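Ketoacyl_synth_N domain-containing protein (Photorhabdus luminescens subsp. laumondii, PDB 6SMO) probably acts as a ketoacyl synthase-like subunit in lipid or polyketide metabolism, assembled with a PKS_KS domain-containing partner, and binds a pentaoxo-dodecanal (polyketone) ligand. Local coordinates at residues Y264-F269 / K292-K297; T257-L262 / K287-K292. All blocks are in the same frame, centred on the assembly; numbering follows the deposited sequence.

Interaction 1: residues Y264-F269 / K292-K297; sequences YTAELF and KAFSNK
Phe294 overlaps the ring of Phe269 in an offset edge-to-face pair. The edge of Phe269 is turned toward the face of Phe294, with ring centres 5.2 Å apart and planes at 80°. Phe269 CE1 makes the closest approach, 3.5 Å from Phe294 CE1, and also lies near Phe294 CZ. The pair belongs to a helix-on-helix contact in the later half of a thiolase-type fold. Here helix 263-266 and the residues after it meet the C-terminal end of helix 286-296. Strands of the sheet pack against the same side chains. Strand 275-278 supplies Phe277, which makes a further edge-to-face pair with Phe294, and Phe269 also packs on Ile353 of strand 351-356.

Ala266 fills the centre of the contact. Its methyl points toward helix 286-296 and sits at the edge of the Phe294 ring, near the ring plane, with Ala266 CB 3.7 Å from Phe294 CD1. Phe294 does not start out directly at segment 264-269, but its ring end comes nearer. Its CG lies anti to the carbonyl carbon, beside the backbone N (chi1 -68°). Lys297 packs its CB and CG on the same methyl, with CG 4.0 Å from Ala266 CB. Further out its chain bends at chi2 and chi4. The ammonium has a weak hydrogen bond to Glu263 O. The extended Glu267 chain runs obliquely to the lysine, and its carboxylate forms a long salt bridge, OE1 of Glu267 to NZ of Lys297, at 3.7 Å.

Interaction 2: residues T257-L262 / K287-K292; sequences TRNNTL and KEITSK
The guanidinium of Arg258 has Ile289 CD1 over one face and Asn259 OD1 at its edge, in plane. The NE of Arg258 donates to that oxygen at 3.1 Å with an N-H...O angle of 158°. NE lies nearly in line with the amide C=O of Asn259. NH1 of Arg258 adds a weak bond to the same atom. The NE bond, with weaker help from NH1, probably limits the rotation of the guanidinium. Arg258 CD joins in, 3.8 Å from Ile289 CD1. A bend at chi3 (60°) carries NE out of the line of the chain. NH2 of Arg258 has a weak hydrogen bond to Val209 O.

Ile289 is the buried centre. It points toward helix 255-261, and its branches are shared out. CG2 faces the polar pair, 3.9 Å from Asn259 OD1, while CG1 meets Leu262, with Leu262 CD1 3.6 Å from Ile289 CG1. This is helix-to-helix packing within the thiolase-type fold, with helix 255-261 set beside helix 286-296. No hydrogen bond crosses between the two segments; they meet by van der Waals packing, in part against polar atoms. Leu262 and Thr290 both also touch Gln355 of strand 351-356.

Leu262 points toward helix 286-296 and divides its two methyls. CD1 also lies 3.6 Å from Ile289 O. CD2 reaches Thr290 OG1 at 3.9 Å, a hydroxyl that is hydrogen-bonded to Glu286 O within its own helix.

How the interactions relate
Interactions 1 and 2 lie side by side, their centres 8 Å apart, and both use helix 286-296. Interaction 2 takes residues 287-292 and interaction 1 takes 292-297, with Lys292 common to both. Their partners, helices 255-261 and 263-266, follow each other in the chain. The contacts join directly where Ala293 CB packs 3.7 Å from Leu262 CB. Gln355 also touches both: it accepts a hydrogen bond from Thr265 and packs on Leu262 and Thr290. Arg121 of the PKS_KS domain-containing chain packs on Tyr264 and Asn260. Neither contact includes the residues seen at the ligand pocket, Val129, Ala130, Trp133 and Phe134.

Interaction 1: residues Y264-F269 / K292-K297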
ATOM      1  N   TYR C 264      19.802  17.598  10.788  1.00 53.65           N
ATOM      2  CA  TYR C 264      18.389  17.478  11.240  1.00 53.87           C
ATOM      3  C   TYR C 264      18.261  16.321  12.240  1.00 52.54           C
ATOM      4  O   TYR C 264      17.375  16.392  13.115  1.00 52.98           O
ATOM      5  CB  TYR C 264      17.438  17.312  10.051  1.00 54.26           C
ATOM      6  CG  TYR C 264      17.182  18.582   9.280  1.00 56.12           C
ATOM      7  CD1 TYR C 264      16.180  19.460   9.662  1.00 56.88           C
ATOM      8  CD2 TYR C 264      17.944  18.914   8.171  1.00 56.91           C
ATOM      9  CE1 TYR C 264      15.938  20.631   8.962  1.00 57.96           C
ATOM     10  CE2 TYR C 264      17.716  20.080   7.460  1.00 58.12           C
ATOM     11  CZ  TYR C 264      16.710  20.943   7.856  1.00 58.40           C
ATOM     12  OH  TYR C 264      16.478  22.095   7.162  1.00 59.59           O
ATOM     13  N   THR C 265      19.108  15.293  12.117  1.00 51.70           N
ATOM     14  CA  THR C 265      19.202  14.158  13.076  1.00 51.47           C
ATOM     15  C   THR C 265      19.823  14.656  14.388  1.00 51.93           C
ATOM     16  O   THR C 265      19.436  14.139  15.453  1.00 52.22           O
ATOM     17  CB  THR C 265      20.004  12.982  12.499  1.00 50.57           C
ATOM     18  OG1 THR C 265      19.559  12.736  11.165  1.00 49.78           O
ATOM     19  CG2 THR C 265      19.861  11.718  13.319  1.00 49.94           C
ATOM     20  N   ALA C 266      20.751  15.617  14.307  1.00 52.41           N
ATOM     21  CA  ALA C 266      21.456  16.225  15.462  1.00 52.72           C
ATOM     22  C   ALA C 266      20.488  17.088  16.284  1.00 52.53           C
ATOM     23  O   ALA C 266      20.732  17.244  17.496  1.00 53.20           O
ATOM     24  CB  ALA C 266      22.641  17.029  14.984  1.00 53.08           C
ATOM     25  N   GLU C 267      19.438  17.625  15.652  1.00 52.23           N
ATOM     26  CA  GLU C 267      18.401  18.472  16.308  1.00 52.18           C
ATOM     27  C   GLU C 267      17.557  17.628  17.274  1.00 50.56           C
ATOM     28  O   GLU C 267      17.037  18.210  18.247  1.00 49.96           O
ATOM     29  CB  GLU C 267      17.511  19.158  15.266  1.00 53.31           C
ATOM     30  CG  GLU C 267      18.054  20.495  14.792  1.00 55.08           C
ATOM     31  CD  GLU C 267      17.295  21.123  13.634  1.00 56.10           C
ATOM     32  OE1 GLU C 267      17.886  21.970  12.935  1.00 56.93           O
ATOM     33  OE2 GLU C 267      16.114  20.767  13.435  1.00 57.14           O
ATOM     34  N   LEU C 268      17.421  16.320  17.019  1.00 49.50           N
ATOM     35  CA  LEU C 268      16.618  15.379  17.853  1.00 48.95           C
ATOM     36  C   LEU C 268      17.194  15.299  19.274  1.00 49.25           C
ATOM     37  O   LEU C 268      16.402  15.069  20.210  1.00 49.64           O
ATOM     38  CB  LEU C 268      16.596  13.987  17.208  1.00 47.80           C
ATOM     39  CG  LEU C 268      15.685  13.811  15.992  1.00 46.90           C
ATOM     40  CD1 LEU C 268      15.817  12.406  15.424  1.00 46.34           C
ATOM     41  CD2 LEU C 268      14.232  14.100  16.341  1.00 46.27           C
ATOM     42  N   PHE C 269      18.513  15.466  19.425  1.00 50.09           N
ATOM     43  CA  PHE C 269      19.257  15.297  20.704  1.00 50.76           C
ATOM     44  C   PHE C 269      18.825  16.351  21.732  1.00 52.16           C
ATOM     45  O   PHE C 269      18.795  16.014  22.931  1.00 52.38           O
ATOM     46  CB  PHE C 269      20.770  15.346  20.466  1.00 50.43           C
ATOM     47  CG  PHE C 269      21.365  14.049  19.978  1.00 50.02           C
ATOM     48  CD1 PHE C 269      21.475  13.782  18.622  1.00 49.49           C
ATOM     49  CD2 PHE C 269      21.807  13.090  20.878  1.00 50.41           C
ATOM     50  CE1 PHE C 269      22.019  12.586  18.178  1.00 49.27           C
ATOM     51  CE2 PHE C 269      22.350  11.895  20.431  1.00 50.09           C
ATOM     52  CZ  PHE C 269      22.454  11.645  19.082  1.00 49.46           C
ATOM     53  N   LYS C 292      30.791  14.222  12.033  1.00 55.80           N
ATOM     54  CA  LYS C 292      31.179  15.585  11.578  1.00 56.08           C
ATOM     55  C   LYS C 292      29.977  16.527  11.722  1.00 55.41           C
ATOM     56  O   LYS C 292      30.188  17.697  12.094  1.00 55.10           O
ATOM     57  CB  LYS C 292      31.694  15.546  10.135  1.00 56.50           C
ATOM     58  CG  LYS C 292      32.599  16.706   9.737  1.00 57.24           C
ATOM     59  CD  LYS C 292      31.866  17.886   9.136  1.00 57.79           C
ATOM     60  CE  LYS C 292      32.797  19.008   8.730  1.00 59.08           C
ATOM     61  NZ  LYS C 292      32.050  20.220   8.320  1.00 59.63           N
ATOM     62  N   ALA C 293      28.767  16.029  11.441  1.00 54.84           N
ATOM     63  CA  ALA C 293      27.488  16.767  11.580  1.00 54.88           C
ATOM     64  C   ALA C 293      27.223  17.076  13.060  1.00 55.57           C
ATOM     65  O   ALA C 293      26.704  18.173  13.346  1.00 55.36           O
ATOM     66  CB  ALA C 293      26.359  15.975  10.968  1.00 54.53           C
ATOM     67  N   PHE C 294      27.564  16.145  13.959  1.00 56.07           N
ATOM     68  CA  PHE C 294      27.430  16.293  15.433  1.00 56.48           C
ATOM     69  C   PHE C 294      28.485  17.277  15.955  1.00 57.26           C
ATOM     70  O   PHE C 294      28.172  18.046  16.886  1.00 56.91           O
ATOM     71  CB  PHE C 294      27.554  14.941  16.142  1.00 56.29           C
ATOM     72  CG  PHE C 294      26.428  13.965  15.893  1.00 55.77           C
ATOM     73  CD1 PHE C 294      25.120  14.400  15.731  1.00 55.11           C
ATOM     74  CD2 PHE C 294      26.675  12.601  15.855  1.00 55.70           C
ATOM     75  CE1 PHE C 294      24.092  13.494  15.512  1.00 54.67           C
ATOM     76  CE2 PHE C 294      25.645  11.697  15.640  1.00 55.14           C
ATOM     77  CZ  PHE C 294      24.356  12.145  15.468  1.00 54.62           C
ATOM     78  N   SER C 295      29.691  17.245  15.378  1.00 57.57           N
ATOM     79  CA  SER C 295      30.828  18.145  15.717  1.00 58.20           C
ATOM     80  C   SER C 295      30.438  19.604  15.445  1.00 58.98           C
ATOM     81  O   SER C 295      30.818  20.474  16.253  1.00 58.60           O
ATOM     82  CB  SER C 295      32.072  17.755  14.961  1.00 58.39           C
ATOM     83  OG  SER C 295      33.201  18.473  15.436  1.00 58.77           O
ATOM     84  N   ASN C 296      29.701  19.849  14.355  1.00 59.63           N
ATOM     85  CA  ASN C 296      29.226  21.196  13.932  1.00 61.07           C
ATOM     86  C   ASN C 296      28.190  21.722  14.936  1.00 62.89           C
ATOM     87  O   ASN C 296      28.234  22.930  15.242  1.00 62.93           O
ATOM     88  CB  ASN C 296      28.639  21.175  12.518  1.00 59.98           C
ATOM     89  CG  ASN C 296      29.659  20.851  11.447  1.00 59.64           C
ATOM     90  OD1 ASN C 296      30.833  21.195  11.570  1.00 59.66           O
ATOM     91  ND2 ASN C 296      29.219  20.194  10.386  1.00 58.20           N
ATOM     92  N   LYS C 297      27.304  20.847  15.426  1.00 65.65           N
ATOM     93  CA  LYS C 297      26.164  21.197  16.321  1.00 67.39           C
ATOM     94  C   LYS C 297      26.558  21.028  17.796  1.00 68.98           C
ATOM     95  O   LYS C 297      25.668  21.198  18.656  1.00 68.65           O
ATOM     96  CB  LYS C 297      24.943  20.333  15.982  1.00 68.21           C
ATOM     97  CG  LYS C 297      24.233  20.693  14.684  1.00 69.28           C
ATOM     98  CD  LYS C 297      23.427  21.975  14.771  1.00 70.61           C
ATOM     99  CE  LYS C 297      22.698  22.310  13.487  1.00 71.38           C
ATOM    100  NZ  LYS C 297      21.488  21.473  13.308  1.00 71.46           N
TER

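Interaction 2: residues T257-L262 / K287-K292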
ATOM      1  N   THR C 257      24.055  17.710  -0.242  1.00 53.54           N
ATOM      2  CA  THR C 257      22.841  17.821   0.615  1.00 53.96           C
ATOM      3  C   THR C 257      22.864  16.748   1.712  1.00 53.63           C
ATOM      4  O   THR C 257      22.271  16.994   2.780  1.00 52.80           O
ATOM      5  CB  THR C 257      21.557  17.719  -0.220  1.00 53.99           C
ATOM      6  OG1 THR C 257      21.610  16.512  -0.977  1.00 54.31           O
ATOM      7  CG2 THR C 257      21.364  18.899  -1.148  1.00 54.28           C
ATOM      8  N   ARG C 258      23.518  15.608   1.452  1.00 53.83           N
ATOM      9  CA  ARG C 258      23.621  14.443   2.376  1.00 54.08           C
ATOM     10  C   ARG C 258      24.099  14.913   3.755  1.00 54.78           C
ATOM     11  O   ARG C 258      23.417  14.599   4.752  1.00 53.95           O
ATOM     12  CB  ARG C 258      24.575  13.397   1.788  1.00 54.38           C
ATOM     13  CG  ARG C 258      24.782  12.161   2.652  1.00 54.83           C
ATOM     14  CD  ARG C 258      25.952  11.323   2.170  1.00 55.31           C
ATOM     15  NE  ARG C 258      27.204  12.070   2.199  1.00 55.97           N
ATOM     16  CZ  ARG C 258      28.349  11.676   1.647  1.00 56.73           C
ATOM     17  NH1 ARG C 258      29.419  12.447   1.741  1.00 57.22           N
ATOM     18  NH2 ARG C 258      28.428  10.523   1.005  1.00 57.04           N
ATOM     19  N   ASN C 259      25.224  15.634   3.802  1.00 56.69           N
ATOM     20  CA  ASN C 259      25.884  16.101   5.052  1.00 58.47           C
ATOM     21  C   ASN C 259      25.002  17.145   5.751  1.00 58.22           C
ATOM     22  O   ASN C 259      24.999  17.169   6.998  1.00 58.93           O
ATOM     23  CB  ASN C 259      27.286  16.652   4.778  1.00 60.26           C
ATOM     24  CG  ASN C 259      28.286  15.581   4.396  1.00 61.12           C
ATOM     25  OD1 ASN C 259      27.910  14.500   3.946  1.00 61.73           O
ATOM     26  ND2 ASN C 259      29.566  15.871   4.566  1.00 62.00           N
ATOM     27  N   ASN C 260      24.290  17.973   4.978  1.00 57.54           N
ATOM     28  CA  ASN C 260      23.365  19.019   5.494  1.00 56.89           C
ATOM     29  C   ASN C 260      22.143  18.355   6.144  1.00 55.77           C
ATOM     30  O   ASN C 260      21.632  18.915   7.132  1.00 56.08           O
ATOM     31  CB  ASN C 260      22.936  19.993   4.392  1.00 57.41           C
ATOM     32  CG  ASN C 260      24.086  20.794   3.820  1.00 58.02           C
ATOM     33  OD1 ASN C 260      24.293  20.811   2.609  1.00 58.30           O
ATOM     34  ND2 ASN C 260      24.841  21.459   4.679  1.00 58.92           N
ATOM     35  N   THR C 261      21.694  17.213   5.609  1.00 54.15           N
ATOM     36  CA  THR C 261      20.491  16.467   6.073  1.00 52.93           C
ATOM     37  C   THR C 261      20.763  15.822   7.439  1.00 52.88           C
ATOM     38  O   THR C 261      19.807  15.717   8.233  1.00 52.78           O
ATOM     39  CB  THR C 261      20.049  15.415   5.047  1.00 51.74           C
ATOM     40  OG1 THR C 261      20.088  16.000   3.746  1.00 51.65           O
ATOM     41  CG2 THR C 261      18.657  14.883   5.313  1.00 50.41           C
ATOM     42  N   LEU C 262      22.006  15.404   7.700  1.00 53.29           N
ATOM     43  CA  LEU C 262      22.418  14.726   8.962  1.00 53.46           C
ATOM     44  C   LEU C 262      22.288  15.685  10.155  1.00 53.51           C
ATOM     45  O   LEU C 262      22.145  15.185  11.288  1.00 52.83           O
ATOM     46  CB  LEU C 262      23.857  14.216   8.826  1.00 53.85           C
ATOM     47  CG  LEU C 262      24.049  13.016   7.900  1.00 54.11           C
ATOM     48  CD1 LEU C 262      25.519  12.827   7.556  1.00 54.72           C
ATOM     49  CD2 LEU C 262      23.485  11.747   8.521  1.00 54.24           C
ATOM     50  N   LYS C 287      29.947   6.685   9.772  1.00 53.94           N
ATOM     51  CA  LYS C 287      30.560   7.116  11.061  1.00 54.77           C
ATOM     52  C   LYS C 287      31.309   8.442  10.869  1.00 54.33           C
ATOM     53  O   LYS C 287      31.291   9.258  11.809  1.00 54.57           O
ATOM     54  CB  LYS C 287      31.494   6.038  11.623  1.00 55.73           C
ATOM     55  CG  LYS C 287      31.829   6.199  13.102  1.00 56.88           C
ATOM     56  CD  LYS C 287      32.787   5.158  13.642  1.00 57.93           C
ATOM     57  CE  LYS C 287      33.093   5.352  15.113  1.00 58.53           C
ATOM     58  NZ  LYS C 287      34.148   4.424  15.583  1.00 59.00           N
ATOM     59  N   GLU C 288      31.933   8.649   9.703  1.00 53.87           N
ATOM     60  CA  GLU C 288      32.712   9.876   9.379  1.00 53.90           C
ATOM     61  C   GLU C 288      31.758  11.067   9.221  1.00 52.83           C
ATOM     62  O   GLU C 288      31.966  12.078   9.919  1.00 52.12           O
ATOM     63  CB  GLU C 288      33.543   9.680   8.108  1.00 54.55           C
ATOM     64  CG  GLU C 288      34.571  10.776   7.881  1.00 55.87           C
ATOM     65  CD  GLU C 288      35.235  10.764   6.515  1.00 57.05           C
ATOM     66  OE1 GLU C 288      35.301   9.683   5.896  1.00 58.02           O
ATOM     67  OE2 GLU C 288      35.685  11.840   6.071  1.00 58.94           O
ATOM     68  N   ILE C 289      30.755  10.945   8.343  1.00 52.06           N
ATOM     69  CA  ILE C 289      29.862  12.070   7.921  1.00 52.00           C
ATOM     70  C   ILE C 289      28.902  12.446   9.060  1.00 52.17           C
ATOM     71  O   ILE C 289      28.629  13.654   9.206  1.00 52.97           O
ATOM     72  CB  ILE C 289      29.112  11.750   6.607  1.00 50.99           C
ATOM     73  CG1 ILE C 289      28.202  10.522   6.719  1.00 50.23           C
ATOM     74  CG2 ILE C 289      30.100  11.624   5.455  1.00 51.00           C
ATOM     75  CD1 ILE C 289      27.315  10.294   5.514  1.00 49.80           C
ATOM     76  N   THR C 290      28.410  11.468   9.831  1.00 52.38           N
ATOM     77  CA  THR C 290      27.417  11.683  10.922  1.00 53.10           C
ATOM     78  C   THR C 290      28.104  12.342  12.125  1.00 54.15           C
ATOM     79  O   THR C 290      27.489  13.250  12.721  1.00 54.76           O
ATOM     80  CB  THR C 290      26.716  10.377  11.322  1.00 52.80           C
ATOM     81  OG1 THR C 290      26.379   9.653  10.139  1.00 52.01           O
ATOM     82  CG2 THR C 290      25.465  10.618  12.138  1.00 52.61           C
ATOM     83  N   SER C 291      29.319  11.900  12.469  1.00 55.05           N
ATOM     84  CA  SER C 291      30.138  12.437  13.589  1.00 55.96           C
ATOM     85  C   SER C 291      30.540  13.890  13.305  1.00 56.11           C
ATOM     86  O   SER C 291      30.613  14.678  14.268  1.00 56.69           O
ATOM     87  CB  SER C 291      31.352  11.579  13.840  1.00 57.24           C
ATOM     88  OG  SER C 291      30.974  10.258  14.197  1.00 57.99           O
ATOM     89  N   LYS C 292      30.791  14.222  12.033  1.00 55.80           N
ATOM     90  CA  LYS C 292      31.179  15.585  11.578  1.00 56.08           C
ATOM     91  C   LYS C 292      29.977  16.527  11.722  1.00 55.41           C
ATOM     92  O   LYS C 292      30.188  17.697  12.094  1.00 55.10           O
ATOM     93  CB  LYS C 292      31.694  15.546  10.135  1.00 56.50           C
ATOM     94  CG  LYS C 292      32.599  16.706   9.737  1.00 57.24           C
ATOM     95  CD  LYS C 292      31.866  17.886   9.136  1.00 57.79           C
ATOM     96  CE  LYS C 292      32.797  19.008   8.730  1.00 59.08           C
ATOM     97  NZ  LYS C 292      32.050  20.220   8.320  1.00 59.63           N
TER